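Local coordinates for gentamicin resistance protein (Enterococcus gallinarum, PDB 6CTZ) that is an aminoglycoside 2''-phosphotransferase that confers gentamicin resistance, probably by transferring a phosphate from GTP to the 2''-hydroxyl of drugs such as kanamycin, at residues Gly36-Arg41 with Gly87-Gln92; Asn69-Val74 with Gly211-Gly216; Phe264-Tyr269 with Ile286-Glu291. The protein carries 2 engineered substitutions. All coordinates share one frame; numbering follows the deposited sequence. Where two conformers were deposited one is given.

Interaction 1: Gly36-Arg41 with Gly87-Gln92. With GDP (guanosine-5'-diphosphate), chain B.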
loop_
_atom_site.group_PDB
_atom_site.type_symbol
_atom_site.label_atom_id
_atom_site.label_comp_id
_atom_site.label_asym_id
_atom_site.label_seq_id
_atom_site.Cartn_x
_atom_site.Cartn_y
_atom_site.Cartn_z
ATOM N N GLY A 36 17.753 1.554 -18.158
ATOM C CA GLY A 36 17.901 2.407 -17.003
ATOM C C GLY A 36 16.825 3.452 -16.832
ATOM O O GLY A 36 16.870 4.208 -15.853
ATOM N N ASP A 37 15.840 3.501 -17.730
ATOM C CA ASP A 37 14.905 4.615 -17.810
ATOM C C ASP A 37 13.443 4.220 -17.709
ATOM O O ASP A 37 12.640 5.029 -17.239
ATOM C CB ASP A 37 15.085 5.373 -19.138
ATOM C CG ASP A 37 16.449 6.006 -19.271
ATOM O OD1 ASP A 37 17.139 6.158 -18.241
ATOM O OD2 ASP A 37 16.824 6.358 -20.407
ATOM N N TRP A 38 13.064 3.029 -18.166
ATOM C CA TRP A 38 11.663 2.659 -18.327
ATOM C C TRP A 38 11.339 1.495 -17.410
ATOM O O TRP A 38 12.003 0.456 -17.466
ATOM C CB TRP A 38 11.371 2.245 -19.770
ATOM C CG TRP A 38 11.416 3.383 -20.726
ATOM C CD1 TRP A 38 12.436 3.709 -21.568
ATOM C CD2 TRP A 38 10.388 4.359 -20.938
ATOM N NE1 TRP A 38 12.103 4.825 -22.296
ATOM C CE2 TRP A 38 10.852 5.246 -21.927
ATOM C CE3 TRP A 38 9.118 4.566 -20.384
ATOM C CZ2 TRP A 38 10.093 6.324 -22.378
ATOM C CZ3 TRP A 38 8.366 5.637 -20.829
ATOM C CH2 TRP A 38 8.855 6.502 -21.820
ATOM N N VAL A 39 10.308 1.658 -16.603
ATOM C CA VAL A 39 9.841 0.579 -15.788
ATOM C C VAL A 39 8.727 -0.149 -16.548
ATOM O O VAL A 39 7.777 0.456 -16.933
ATOM C CB VAL A 39 9.243 1.096 -14.431
ATOM C CG1 VAL A 39 8.647 -0.051 -13.635
ATOM C CG2 VAL A 39 10.272 1.867 -13.635
ATOM N N PHE A 40 8.893 -1.427 -16.794
ATOM C CA PHE A 40 7.821 -2.257 -17.325
ATOM C C PHE A 40 7.299 -3.152 -16.212
ATOM O O PHE A 40 8.078 -3.834 -15.530
ATOM C CB PHE A 40 8.242 -3.030 -18.579
ATOM C CG PHE A 40 8.220 -2.180 -19.802
ATOM C CD1 PHE A 40 9.317 -1.398 -20.136
ATOM C CD2 PHE A 40 7.073 -2.098 -20.575
ATOM C CE1 PHE A 40 9.291 -0.585 -21.260
ATOM C CE2 PHE A 40 7.035 -1.285 -21.687
ATOM C CZ PHE A 40 8.140 -0.521 -22.025
ATOM N N ARG A 41 5.987 -3.110 -16.007
ATOM C CA ARG A 41 5.370 -3.670 -14.816
ATOM C C ARG A 41 4.307 -4.667 -15.252
ATOM O O ARG A 41 3.348 -4.300 -15.949
ATOM C CB ARG A 41 4.780 -2.546 -13.969
ATOM C CG ARG A 41 4.266 -2.972 -12.609
ATOM C CD ARG A 41 3.810 -1.718 -11.908
ATOM N NE ARG A 41 3.116 -1.830 -10.631
ATOM C CZ ARG A 41 1.819 -1.580 -10.475
ATOM N NH1 ARG A 41 1.045 -1.336 -11.529
ATOM N NH2 ARG A 41 1.288 -1.564 -9.261
ATOM N N GLY A 87 4.300 0.302 -19.264
ATOM C CA GLY A 87 5.611 0.875 -19.131
ATOM C C GLY A 87 5.507 2.354 -18.790
ATOM O O GLY A 87 4.713 3.042 -19.363
ATOM N N TYR A 88 6.339 2.809 -17.864
ATOM C CA TYR A 88 6.387 4.177 -17.449
ATOM C C TYR A 88 7.803 4.632 -17.156
ATOM O O TYR A 88 8.578 3.833 -16.791
ATOM C CB TYR A 88 5.481 4.429 -16.221
ATOM C CG TYR A 88 5.693 3.566 -14.972
ATOM C CD1 TYR A 88 5.024 2.394 -14.822
ATOM C CD2 TYR A 88 6.486 3.989 -13.927
ATOM C CE1 TYR A 88 5.134 1.649 -13.687
ATOM C CE2 TYR A 88 6.604 3.221 -12.776
ATOM C CZ TYR A 88 5.903 2.073 -12.676
ATOM O OH TYR A 88 5.956 1.287 -11.557
ATOM N N ARG A 89 8.085 5.905 -17.347
ATOM C CA ARG A 89 9.403 6.425 -17.026
ATOM C C ARG A 89 9.586 6.207 -15.523
ATOM O O ARG A 89 8.725 6.504 -14.757
ATOM C CB ARG A 89 9.550 7.916 -17.346
ATOM C CG ARG A 89 9.722 8.226 -18.828
ATOM C CD ARG A 89 10.444 9.536 -19.142
ATOM N NE ARG A 89 10.854 9.580 -20.565
ATOM C CZ ARG A 89 12.022 9.127 -21.038
ATOM N NH1 ARG A 89 12.921 8.618 -20.254
ATOM N NH2 ARG A 89 12.288 9.188 -22.337
ATOM N N LYS A 90 10.740 5.717 -15.134
ATOM C CA LYS A 90 11.013 5.444 -13.736
ATOM C C LYS A 90 10.691 6.667 -12.885
ATOM O O LYS A 90 11.057 7.800 -13.218
ATOM C CB LYS A 90 12.483 5.057 -13.589
ATOM C CG LYS A 90 12.827 4.512 -12.226
ATOM C CD LYS A 90 14.273 4.056 -12.158
ATOM C CE LYS A 90 15.233 5.223 -12.224
ATOM N NZ LYS A 90 16.623 4.804 -11.877
ATOM N N VAL A 91 9.958 6.442 -11.801
ATOM C CA VAL A 91 9.733 7.518 -10.853
ATOM C C VAL A 91 11.047 7.696 -10.103
ATOM O O VAL A 91 11.567 6.752 -9.499
ATOM C CB VAL A 91 8.549 7.192 -9.930
ATOM C CG1 VAL A 91 8.311 8.308 -8.917
ATOM C CG2 VAL A 91 7.284 6.965 -10.764
ATOM N N GLN A 92 11.627 8.875 -10.206
ATOM C CA GLN A 92 13.020 8.995 -9.817
ATOM C C GLN A 92 13.146 9.127 -8.312
ATOM O O GLN A 92 12.203 9.501 -7.605
ATOM C CB GLN A 92 13.689 10.177 -10.516
ATOM C CG GLN A 92 13.822 10.011 -12.029
ATOM C CD GLN A 92 14.859 8.973 -12.436
ATOM O OE1 GLN A 92 15.813 8.700 -11.702
ATOM N NE2 GLN A 92 14.677 8.394 -13.619
HETATM P PB GDP B . 3.197 -4.708 -6.256
HETATM O O1B GDP B . 1.849 -4.146 -6.638
HETATM O O2B GDP B . 3.576 -4.366 -4.830
HETATM O O3B GDP B . 3.315 -6.178 -6.588
HETATM O O3A GDP B . 4.248 -3.979 -7.247
HETATM P PA GDP B . 4.816 -2.463 -7.192
HETATM O O1A GDP B . 4.008 -1.561 -8.076
HETATM O O2A GDP B . 4.932 -2.001 -5.749
HETATM O "O5'" GDP B . 6.264 -2.663 -7.899
HETATM C "C5'" GDP B . 7.164 -3.624 -7.364
HETATM C "C4'" GDP B . 8.434 -2.925 -6.941
HETATM O "O4'" GDP B . 9.093 -2.426 -8.106
HETATM C "C3'" GDP B . 8.235 -1.699 -6.065
HETATM O "O3'" GDP B . 8.012 -2.030 -4.690
HETATM C "C2'" GDP B . 9.560 -1.007 -6.263
HETATM O "O2'" GDP B . 10.587 -1.668 -5.516
HETATM C "C1'" GDP B . 9.836 -1.272 -7.734
HETATM N N9 GDP B . 9.346 -0.144 -8.551
HETATM C C8 GDP B . 8.193 -0.064 -9.253
HETATM N N7 GDP B . 8.122 1.142 -9.874
HETATM C C5 GDP B . 9.241 1.826 -9.567
HETATM C C6 GDP B . 9.803 3.150 -9.864
HETATM O O6 GDP B . 9.197 3.948 -10.603
HETATM N N1 GDP B . 10.998 3.440 -9.326
HETATM C C2 GDP B . 11.684 2.595 -8.525
HETATM N N2 GDP B . 12.884 2.969 -8.042
HETATM N N3 GDP B . 11.225 1.366 -8.200
HETATM C C4 GDP B . 10.039 0.964 -8.701
HETATM O O HOH W 1 18.516 4.026 -13.770
HETATM O O HOH W 2 13.366 7.745 -17.336
#
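Val39 and Tyr88 form the hydrogen-bonded pair at the heart of an antiparallel strand contact in the five-stranded sheet of a kinase-like N-terminal lobe. Strands 38-41 and 87-89 run at 152° with axes 4.5 Å apart. Val39 N donates to Tyr88 O at 2.8 Å, and Tyr88 N returns a bond to Val39 O at 2.9 Å. Beyond the strand end, Lys90 N reaches Asp37 O at 2.9 Å, extending the pairing to the start of the linker 90-92. Trp38 and Arg89 flank this pair on one face of the sheet. There CG of Arg89 lies 3.5 Å above the indole plane, offset toward its rim, while the guanidinium brings one face over CZ2 with the planes 39° apart. Phe40 likewise receives CA of Gly87 over one face of its ring.

The other face of the sheet meets the nucleotide. Tyr88 has CG held between the backbone N and the carbonyl carbon (chi1 55°), and its ring takes Val39 over one face, with CG1 of Val39 3.6 Å from CZ of Tyr88. The phenol OH donates to N7 of GDP at 2.7 Å, while Val91 N donates to O6 and Val91 O accepts a weak bond from N1, the hinge-like reading of a purine edge seen in kinases. Arg41 stretches its extended chain to the alpha-phosphate, where NE and NH2 both grip O1A, NE at 2.7 Å; NH1 forms a salt bridge with Glu55. Water 1 links Gly36 O to Lys90 NZ. The bond from Val91 N to O6, with the weak one from N1, is consistent with a preference for guanine, whereas the N7 bond fits any purine; the doubly donating arginine would be expected to offset negative charge on the phosphate.

Interaction 2: Asn69-Val74 with Gly211-Gly216. With MG (magnesium ion), chain C; MG (magnesium ion), chain D; GDP (guanosine-5'-diphosphate), chain B.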
loop_
_atom_site.group_PDB
_atom_site.type_symbol
_atom_site.label_atom_id
_atom_site.label_comp_id
_atom_site.label_asym_id
_atom_site.label_seq_id
_atom_site.Cartn_x
_atom_site.Cartn_y
_atom_site.Cartn_z
ATOM N N ASN A 69 5.372 13.029 -7.799
ATOM C CA ASN A 69 5.315 12.286 -9.040
ATOM C C ASN A 69 4.692 10.918 -8.803
ATOM O O ASN A 69 4.910 10.289 -7.760
ATOM C CB ASN A 69 6.721 12.178 -9.615
ATOM C CG ASN A 69 7.267 13.551 -10.023
ATOM O OD1 ASN A 69 6.773 14.583 -9.563
ATOM N ND2 ASN A 69 8.248 13.569 -10.898
ATOM N N ILE A 70 3.859 10.484 -9.745
ATOM C CA ILE A 70 3.260 9.153 -9.711
ATOM C C ILE A 70 3.482 8.521 -11.083
ATOM O O ILE A 70 3.801 9.224 -12.055
ATOM C CB ILE A 70 1.756 9.215 -9.336
ATOM C CG1 ILE A 70 0.929 9.884 -10.446
ATOM C CG2 ILE A 70 1.562 9.908 -7.974
ATOM C CD1 ILE A 70 -0.543 10.057 -10.078
ATOM N N PRO A 71 3.320 7.201 -11.206
ATOM C CA PRO A 71 3.568 6.573 -12.513
ATOM C C PRO A 71 2.658 7.132 -13.595
ATOM O O PRO A 71 1.457 7.328 -13.396
ATOM C CB PRO A 71 3.268 5.095 -12.260
ATOM C CG PRO A 71 3.520 4.916 -10.788
ATOM C CD PRO A 71 3.001 6.191 -10.179
ATOM N N GLN A 72 3.237 7.342 -14.771
ATOM C CA GLN A 72 2.483 7.778 -15.938
ATOM C C GLN A 72 2.706 6.764 -17.041
ATOM O O GLN A 72 3.783 6.720 -17.655
ATOM C CB GLN A 72 2.943 9.146 -16.382
ATOM C CG GLN A 72 2.581 10.215 -15.416
ATOM C CD GLN A 72 2.767 11.526 -16.076
ATOM O OE1 GLN A 72 1.823 12.115 -16.585
ATOM N NE2 GLN A 72 4.011 11.959 -16.156
ATOM N N TYR A 73 1.690 5.955 -17.295
ATOM C CA TYR A 73 1.838 4.847 -18.225
ATOM C C TYR A 73 1.858 5.387 -19.647
ATOM O O TYR A 73 0.839 5.860 -20.158
ATOM C CB TYR A 73 0.689 3.867 -18.022
ATOM C CG TYR A 73 0.557 3.277 -16.620
ATOM C CD1 TYR A 73 1.637 3.211 -15.726
ATOM C CD2 TYR A 73 -0.662 2.769 -16.199
ATOM C CE1 TYR A 73 1.484 2.651 -14.467
ATOM C CE2 TYR A 73 -0.815 2.211 -14.955
ATOM C CZ TYR A 73 0.254 2.151 -14.094
ATOM O OH TYR A 73 0.071 1.586 -12.857
ATOM N N VAL A 74 3.021 5.334 -20.278
ATOM C CA VAL A 74 3.175 5.737 -21.672
ATOM C C VAL A 74 2.920 4.565 -22.601
ATOM O O VAL A 74 2.372 4.735 -23.694
ATOM C CB VAL A 74 4.591 6.321 -21.864
ATOM C CG1 VAL A 74 4.934 6.509 -23.349
ATOM C CG2 VAL A 74 4.716 7.632 -21.101
ATOM N N GLY A 211 8.102 11.119 -4.988
ATOM C CA GLY A 211 7.203 10.254 -5.724
ATOM C C GLY A 211 6.541 9.226 -4.842
ATOM O O GLY A 211 7.030 8.898 -3.756
ATOM N N ILE A 212 5.405 8.727 -5.328
ATOM C CA ILE A 212 4.662 7.626 -4.714
ATOM C C ILE A 212 4.290 6.655 -5.823
ATOM O O ILE A 212 3.774 7.080 -6.870
ATOM C CB ILE A 212 3.382 8.117 -4.003
ATOM C CG1 ILE A 212 3.709 9.108 -2.884
ATOM C CG2 ILE A 212 2.574 6.924 -3.459
ATOM C CD1 ILE A 212 4.223 8.459 -1.610
ATOM N N ILE A 213 4.543 5.363 -5.609
ATOM C CA ILE A 213 4.209 4.336 -6.589
ATOM C C ILE A 213 3.146 3.369 -6.061
ATOM O O ILE A 213 2.693 3.479 -4.912
ATOM C CB ILE A 213 5.474 3.591 -7.060
ATOM C CG1 ILE A 213 6.182 2.923 -5.872
ATOM C CG2 ILE A 213 6.403 4.543 -7.827
ATOM C CD1 ILE A 213 7.239 1.924 -6.288
ATOM N N ASP A 214 2.737 2.426 -6.913
ATOM C CA ASP A 214 1.870 1.292 -6.587
ATOM C C ASP A 214 0.511 1.671 -6.015
ATOM O O ASP A 214 0.274 1.528 -4.813
ATOM C CB ASP A 214 2.550 0.279 -5.670
ATOM C CG ASP A 214 1.767 -1.027 -5.580
ATOM O OD1 ASP A 214 0.756 -1.190 -6.321
ATOM O OD2 ASP A 214 2.158 -1.893 -4.760
ATOM N N PHE A 215 -0.393 2.116 -6.881
ATOM C CA PHE A 215 -1.758 2.458 -6.509
ATOM C C PHE A 215 -2.726 1.296 -6.703
ATOM O O PHE A 215 -3.938 1.519 -6.776
ATOM C CB PHE A 215 -2.226 3.691 -7.294
ATOM C CG PHE A 215 -1.591 4.988 -6.844
ATOM C CD1 PHE A 215 -0.246 5.261 -7.099
ATOM C CD2 PHE A 215 -2.349 5.948 -6.193
ATOM C CE1 PHE A 215 0.329 6.470 -6.701
ATOM C CE2 PHE A 215 -1.787 7.150 -5.790
ATOM C CZ PHE A 215 -0.439 7.412 -6.042
ATOM N N GLY A 216 -2.223 0.060 -6.759
ATOM C CA GLY A 216 -3.072 -1.080 -7.048
ATOM C C GLY A 216 -4.135 -1.363 -6.006
ATOM O O GLY A 216 -5.149 -1.995 -6.328
HETATM MG MG MG C . 4.024 -2.551 -4.027
HETATM MG MG MG D . 0.463 -3.212 -5.501
HETATM P PB GDP B . 3.197 -4.708 -6.256
HETATM O O1B GDP B . 1.849 -4.146 -6.638
HETATM O O2B GDP B . 3.576 -4.366 -4.830
HETATM O O3B GDP B . 3.315 -6.178 -6.588
HETATM O O3A GDP B . 4.248 -3.979 -7.247
HETATM P PA GDP B . 4.816 -2.463 -7.192
HETATM O O1A GDP B . 4.008 -1.561 -8.076
HETATM O O2A GDP B . 4.932 -2.001 -5.749
HETATM O "O5'" GDP B . 6.264 -2.663 -7.899
HETATM C "C5'" GDP B . 7.164 -3.624 -7.364
HETATM C "C4'" GDP B . 8.434 -2.925 -6.941
HETATM O "O4'" GDP B . 9.093 -2.426 -8.106
HETATM C "C3'" GDP B . 8.235 -1.699 -6.065
HETATM O "O3'" GDP B . 8.012 -2.030 -4.690
HETATM C "C2'" GDP B . 9.560 -1.007 -6.263
HETATM O "O2'" GDP B . 10.587 -1.668 -5.516
HETATM C "C1'" GDP B . 9.836 -1.272 -7.734
HETATM N N9 GDP B . 9.346 -0.144 -8.551
HETATM C C8 GDP B . 8.193 -0.064 -9.253
HETATM N N7 GDP B . 8.122 1.142 -9.874
HETATM C C5 GDP B . 9.241 1.826 -9.567
HETATM C C6 GDP B . 9.803 3.150 -9.864
HETATM O O6 GDP B . 9.197 3.948 -10.603
HETATM N N1 GDP B . 10.998 3.440 -9.326
HETATM C C2 GDP B . 11.684 2.595 -8.525
HETATM N N2 GDP B . 12.884 2.969 -8.042
HETATM N N3 GDP B . 11.225 1.366 -8.200
HETATM C C4 GDP B . 10.039 0.964 -8.701
HETATM O O HOH W 3 5.806 -3.119 -3.176
HETATM O O HOH W 4 3.049 -3.296 -2.320
HETATM O O HOH W 5 -0.649 -2.178 -3.977
HETATM O O HOH W 6 -1.127 -3.653 -6.886
HETATM O O HOH W 7 0.207 -4.893 -4.358
#
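The Phe215 ring meets Ile70 and Pro71 obliquely, while Ile212 O lies at its edge, in the ring plane. CG2 of Ile70 comes to 3.7 Å from CZ of Phe215, the two side chains crossing at about a right angle. His190, outside both segments, turns its ring about 60° to that of Phe215, and Leu59 of helix 46-62 also touches the phenyl. The second flat group, the carboxylate of Asp214, is occupied by metal: OD2 bridges two magnesium ions, 2.1 Å from the ion of chain C and 2.3 Å from that of chain D, and OD1 also binds the latter at 2.2 Å. Gly216 N donates to OD1 from above the carboxylate plane, 36° out of it, closing an Asx turn. The sequence, the magnesium coordination by Asp214 and the kinase-like family agree in making residues 214-216 the DFG motif. GDP supplies O2B and O2A to the chain C ion, which His197 also binds, and O1B to the chain D ion.

Upstream, the backbones are bridged once, at Asn69 and Gly211, where Ile212 N donates to Asn69 O at 2.9 Å, nearly along the C=O axis. Pro71 CG rests 4.1 Å from Ile213 CG2, and CD1 of Ile213 lies 3.7 Å from C8 of GDP, within contact of the nucleobase.

Interaction 3: Phe264-Tyr269 with Ile286-Glu291. Unlike the reference sequence in segment 286-291: Ile286 (reference Leu). With KAN (kanamycin a), chain E.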
loop_
_atom_site.group_PDB
_atom_site.type_symbol
_atom_site.label_atom_id
_atom_site.label_comp_id
_atom_site.label_asym_id
_atom_site.label_seq_id
_atom_site.Cartn_x
_atom_site.Cartn_y
_atom_site.Cartn_z
ATOM N N PHE A 264 -5.025 -6.392 12.318
ATOM C CA PHE A 264 -5.693 -7.098 11.233
ATOM C C PHE A 264 -4.746 -7.321 10.061
ATOM O O PHE A 264 -4.832 -8.353 9.384
ATOM C CB PHE A 264 -6.950 -6.338 10.804
ATOM C CG PHE A 264 -7.894 -6.038 11.946
ATOM C CD1 PHE A 264 -7.959 -6.871 13.060
ATOM C CD2 PHE A 264 -8.700 -4.912 11.913
ATOM C CE1 PHE A 264 -8.818 -6.584 14.115
ATOM C CE2 PHE A 264 -9.550 -4.614 12.967
ATOM C CZ PHE A 264 -9.615 -5.456 14.063
ATOM N N ASP A 265 -3.820 -6.386 9.831
ATOM C CA ASP A 265 -2.803 -6.594 8.804
ATOM C C ASP A 265 -1.927 -7.802 9.119
ATOM O O ASP A 265 -1.588 -8.579 8.218
ATOM C CB ASP A 265 -1.948 -5.340 8.637
ATOM C CG ASP A 265 -0.880 -5.513 7.579
ATOM O OD1 ASP A 265 -1.236 -5.734 6.405
ATOM O OD2 ASP A 265 0.320 -5.444 7.916
ATOM N N GLN A 266 -1.562 -7.997 10.380
ATOM C CA GLN A 266 -0.756 -9.135 10.761
ATOM C C GLN A 266 -1.527 -10.431 10.496
ATOM O O GLN A 266 -0.961 -11.359 10.024
ATOM C CB GLN A 266 -0.256 -9.029 12.187
ATOM C CG GLN A 266 0.610 -7.840 12.508
ATOM C CD GLN A 266 1.756 -7.610 11.541
ATOM O OE1 GLN A 266 1.565 -7.541 10.377
ATOM N NE2 GLN A 266 2.890 -7.467 12.022
ATOM N N VAL A 267 -2.814 -10.469 10.766
ATOM C CA VAL A 267 -3.652 -11.624 10.475
ATOM C C VAL A 267 -3.666 -11.855 8.979
ATOM O O VAL A 267 -3.511 -12.961 8.542
ATOM C CB VAL A 267 -5.099 -11.371 10.951
ATOM C CG1 VAL A 267 -6.085 -12.349 10.384
ATOM C CG2 VAL A 267 -5.134 -11.383 12.430
ATOM N N SER A 268 -3.847 -10.814 8.200
ATOM C CA SER A 268 -3.875 -10.905 6.773
ATOM C C SER A 268 -2.573 -11.451 6.212
ATOM O O SER A 268 -2.593 -12.221 5.305
ATOM C CB SER A 268 -4.129 -9.557 6.145
ATOM O OG SER A 268 -5.439 -9.143 6.317
ATOM N N TYR A 269 -1.468 -11.029 6.771
ATOM C CA TYR A 269 -0.159 -11.500 6.340
ATOM C C TYR A 269 -0.016 -12.996 6.578
ATOM O O TYR A 269 0.467 -13.727 5.708
ATOM C CB TYR A 269 0.919 -10.724 7.092
ATOM C CG TYR A 269 2.329 -11.016 6.641
ATOM C CD1 TYR A 269 2.778 -10.612 5.389
ATOM C CD2 TYR A 269 3.219 -11.673 7.478
ATOM C CE1 TYR A 269 4.070 -10.866 4.977
ATOM C CE2 TYR A 269 4.520 -11.930 7.073
ATOM C CZ TYR A 269 4.940 -11.527 5.823
ATOM O OH TYR A 269 6.232 -11.782 5.422
ATOM N N ILE A 286 2.952 -16.232 12.475
ATOM C CA ILE A 286 2.584 -16.560 13.851
ATOM C C ILE A 286 3.411 -15.731 14.825
ATOM O O ILE A 286 2.892 -15.203 15.817
ATOM C CB ILE A 286 2.737 -18.072 14.107
ATOM C CG1 ILE A 286 1.781 -18.880 13.222
ATOM C CG2 ILE A 286 2.498 -18.389 15.571
ATOM C CD1 ILE A 286 0.340 -18.878 13.695
ATOM N N GLU A 287 4.706 -15.586 14.542
ATOM C CA GLU A 287 5.577 -14.796 15.403
ATOM C C GLU A 287 5.180 -13.323 15.394
ATOM O O GLU A 287 5.231 -12.656 16.434
ATOM C CB GLU A 287 7.030 -14.973 14.959
ATOM C CG GLU A 287 8.064 -14.592 16.004
ATOM C CD GLU A 287 9.462 -15.042 15.617
ATOM O OE1 GLU A 287 10.427 -14.672 16.319
ATOM O OE2 GLU A 287 9.592 -15.768 14.608
ATOM N N LEU A 288 4.788 -12.795 14.228
ATOM C CA LEU A 288 4.361 -11.402 14.155
ATOM C C LEU A 288 3.093 -11.167 14.968
ATOM O O LEU A 288 2.922 -10.098 15.565
ATOM C CB LEU A 288 4.160 -10.993 12.699
ATOM C CG LEU A 288 5.456 -10.881 11.900
ATOM C CD1 LEU A 288 5.176 -10.794 10.409
ATOM C CD2 LEU A 288 6.256 -9.671 12.372
ATOM N N LEU A 289 2.188 -12.152 14.995
ATOM C CA LEU A 289 0.989 -12.029 15.819
ATOM C C LEU A 289 1.346 -11.983 17.298
ATOM O O LEU A 289 0.797 -11.170 18.052
ATOM C CB LEU A 289 0.029 -13.186 15.537
ATOM C CG LEU A 289 -0.746 -13.173 14.217
ATOM C CD1 LEU A 289 -1.621 -14.413 14.113
ATOM C CD2 LEU A 289 -1.582 -11.907 14.105
ATOM N N GLU A 290 2.261 -12.857 17.733
ATOM C CA GLU A 290 2.717 -12.825 19.120
ATOM C C GLU A 290 3.357 -11.484 19.459
ATOM O O GLU A 290 3.124 -10.933 20.540
ATOM C CB GLU A 290 3.692 -13.975 19.377
ATOM C CG GLU A 290 3.084 -15.361 19.165
ATOM C CD GLU A 290 4.077 -16.483 19.408
ATOM O OE1 GLU A 290 3.804 -17.347 20.268
ATOM O OE2 GLU A 290 5.131 -16.503 18.740
ATOM N N GLU A 291 4.145 -10.930 18.533
ATOM C CA GLU A 291 4.778 -9.636 18.776
ATOM C C GLU A 291 3.752 -8.508 18.825
ATOM O O GLU A 291 3.903 -7.562 19.604
ATOM C CB GLU A 291 5.838 -9.358 17.712
ATOM C CG GLU A 291 6.962 -10.380 17.702
ATOM C CD GLU A 291 8.058 -10.043 16.713
ATOM O OE1 GLU A 291 9.199 -10.519 16.906
ATOM O OE2 GLU A 291 7.785 -9.304 15.744
HETATM C C1 KAN E . 4.266 -7.419 6.244
HETATM C C2 KAN E . 4.023 -7.741 7.718
HETATM C C3 KAN E . 5.146 -7.162 8.554
HETATM C C4 KAN E . 6.445 -7.776 8.058
HETATM C C5 KAN E . 6.659 -7.486 6.574
HETATM C C6 KAN E . 7.914 -8.169 6.041
HETATM C C7 KAN E . 2.938 -3.473 2.966
HETATM C C8 KAN E . 2.770 -4.965 2.695
HETATM C C9 KAN E . 2.858 -5.751 4.007
HETATM C C10 KAN E . 4.164 -5.468 4.752
HETATM C C11 KAN E . 4.348 -3.963 4.956
HETATM C C12 KAN E . 4.281 -3.208 3.633
HETATM C C13 KAN E . 1.279 -6.287 1.305
HETATM C C14 KAN E . 0.388 -5.990 0.109
HETATM C C15 KAN E . -0.962 -5.475 0.619
HETATM C C16 KAN E . -1.571 -6.496 1.573
HETATM C C17 KAN E . -0.584 -6.819 2.678
HETATM C C18 KAN E . -1.143 -7.931 3.551
HETATM N N1 KAN E . 8.014 -7.891 4.620
HETATM N N2 KAN E . 5.617 -3.669 5.612
HETATM N N3 KAN E . 2.826 -2.733 1.709
HETATM N N4 KAN E . -1.897 -5.198 -0.465
HETATM O O5 KAN E . 5.538 -7.870 5.768
HETATM O O6 KAN E . 2.773 -7.172 8.116
HETATM O O7 KAN E . 4.961 -7.468 9.940
HETATM O O8 KAN E . 7.531 -7.233 8.812
HETATM O O9 KAN E . 4.130 -6.005 6.076
HETATM O O10 KAN E . 2.803 -7.157 3.716
HETATM O O11 KAN E . 1.482 -5.105 2.077
HETATM O O12 KAN E . 0.639 -7.267 2.118
HETATM O O13 KAN E . 1.061 -5.042 -0.724
HETATM O O14 KAN E . -2.772 -5.999 2.188
HETATM O O15 KAN E . -0.208 -8.225 4.594
HETATM O O HOH W 8 3.847 -7.553 14.690
#
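Leu288 and Tyr269 meet beside kanamycin, CD1 of Leu288 lying 3.6 Å from CE2 of Tyr269 and 3.4 Å from kanamycin O7. The phenol ring carries C2 of the sugar ring that bears O7 over the centre of one face, 3.8 Å above its plane. Gln266 grips that sugar through NE2, which donates to O7 at 2.9 Å with an N-H...O angle of 161°; its bend at chi2 (-50°) sets CD on the course to the drug. OE1 of Gln266 also approaches O6, at 2.6 Å, while Asp265 OD1 takes a weak bond from O15.

The two helices, part of a helical pair at the aminoglycoside side of the kinase-like fold, run nearly antiparallel at 167° with axes 9.0 Å apart, and CB of Leu288 sits against Gln266 NE2 across the gap. Water 8 spans it too, accepting from Gln266 NE2 and donating to Leu288 O. Deeper in the interface, Leu289 CD2 packs 3.7 Å from Gln266 CB and also touches Val267. Further out, Glu284 holds the OH of Tyr269, Tyr229 OH is hydrogen-bonded to OD1 of Asp265, and Leu148, Val152 and Leu168 pack against Val267.

Overall arrangement
From the N terminus, Gly36-Arg41 comes first, then Asn69-Val74, then Gly87-Gln92 and Gly211-Gly216, so interactions 1 and 2 cross. Interaction 1 closes a loop of 45 residues that includes helix 46-62; interaction 2 closes one of 136 and ties the loop leading into strand 73-78 to the end of strand 209-212 and the DFG segment beyond. Strands 73-78 and 83-89 are sheet neighbours, and Arg41 NH2 forms a salt bridge with Asp214 OD1 (3.0 Å), so the two contacts adjoin around GDP. Interaction 3 follows in series, closing a loop of 16 residues and joining the consecutive helices 251-276 and 279-296; its centre lies about 29 Å from that of interaction 2.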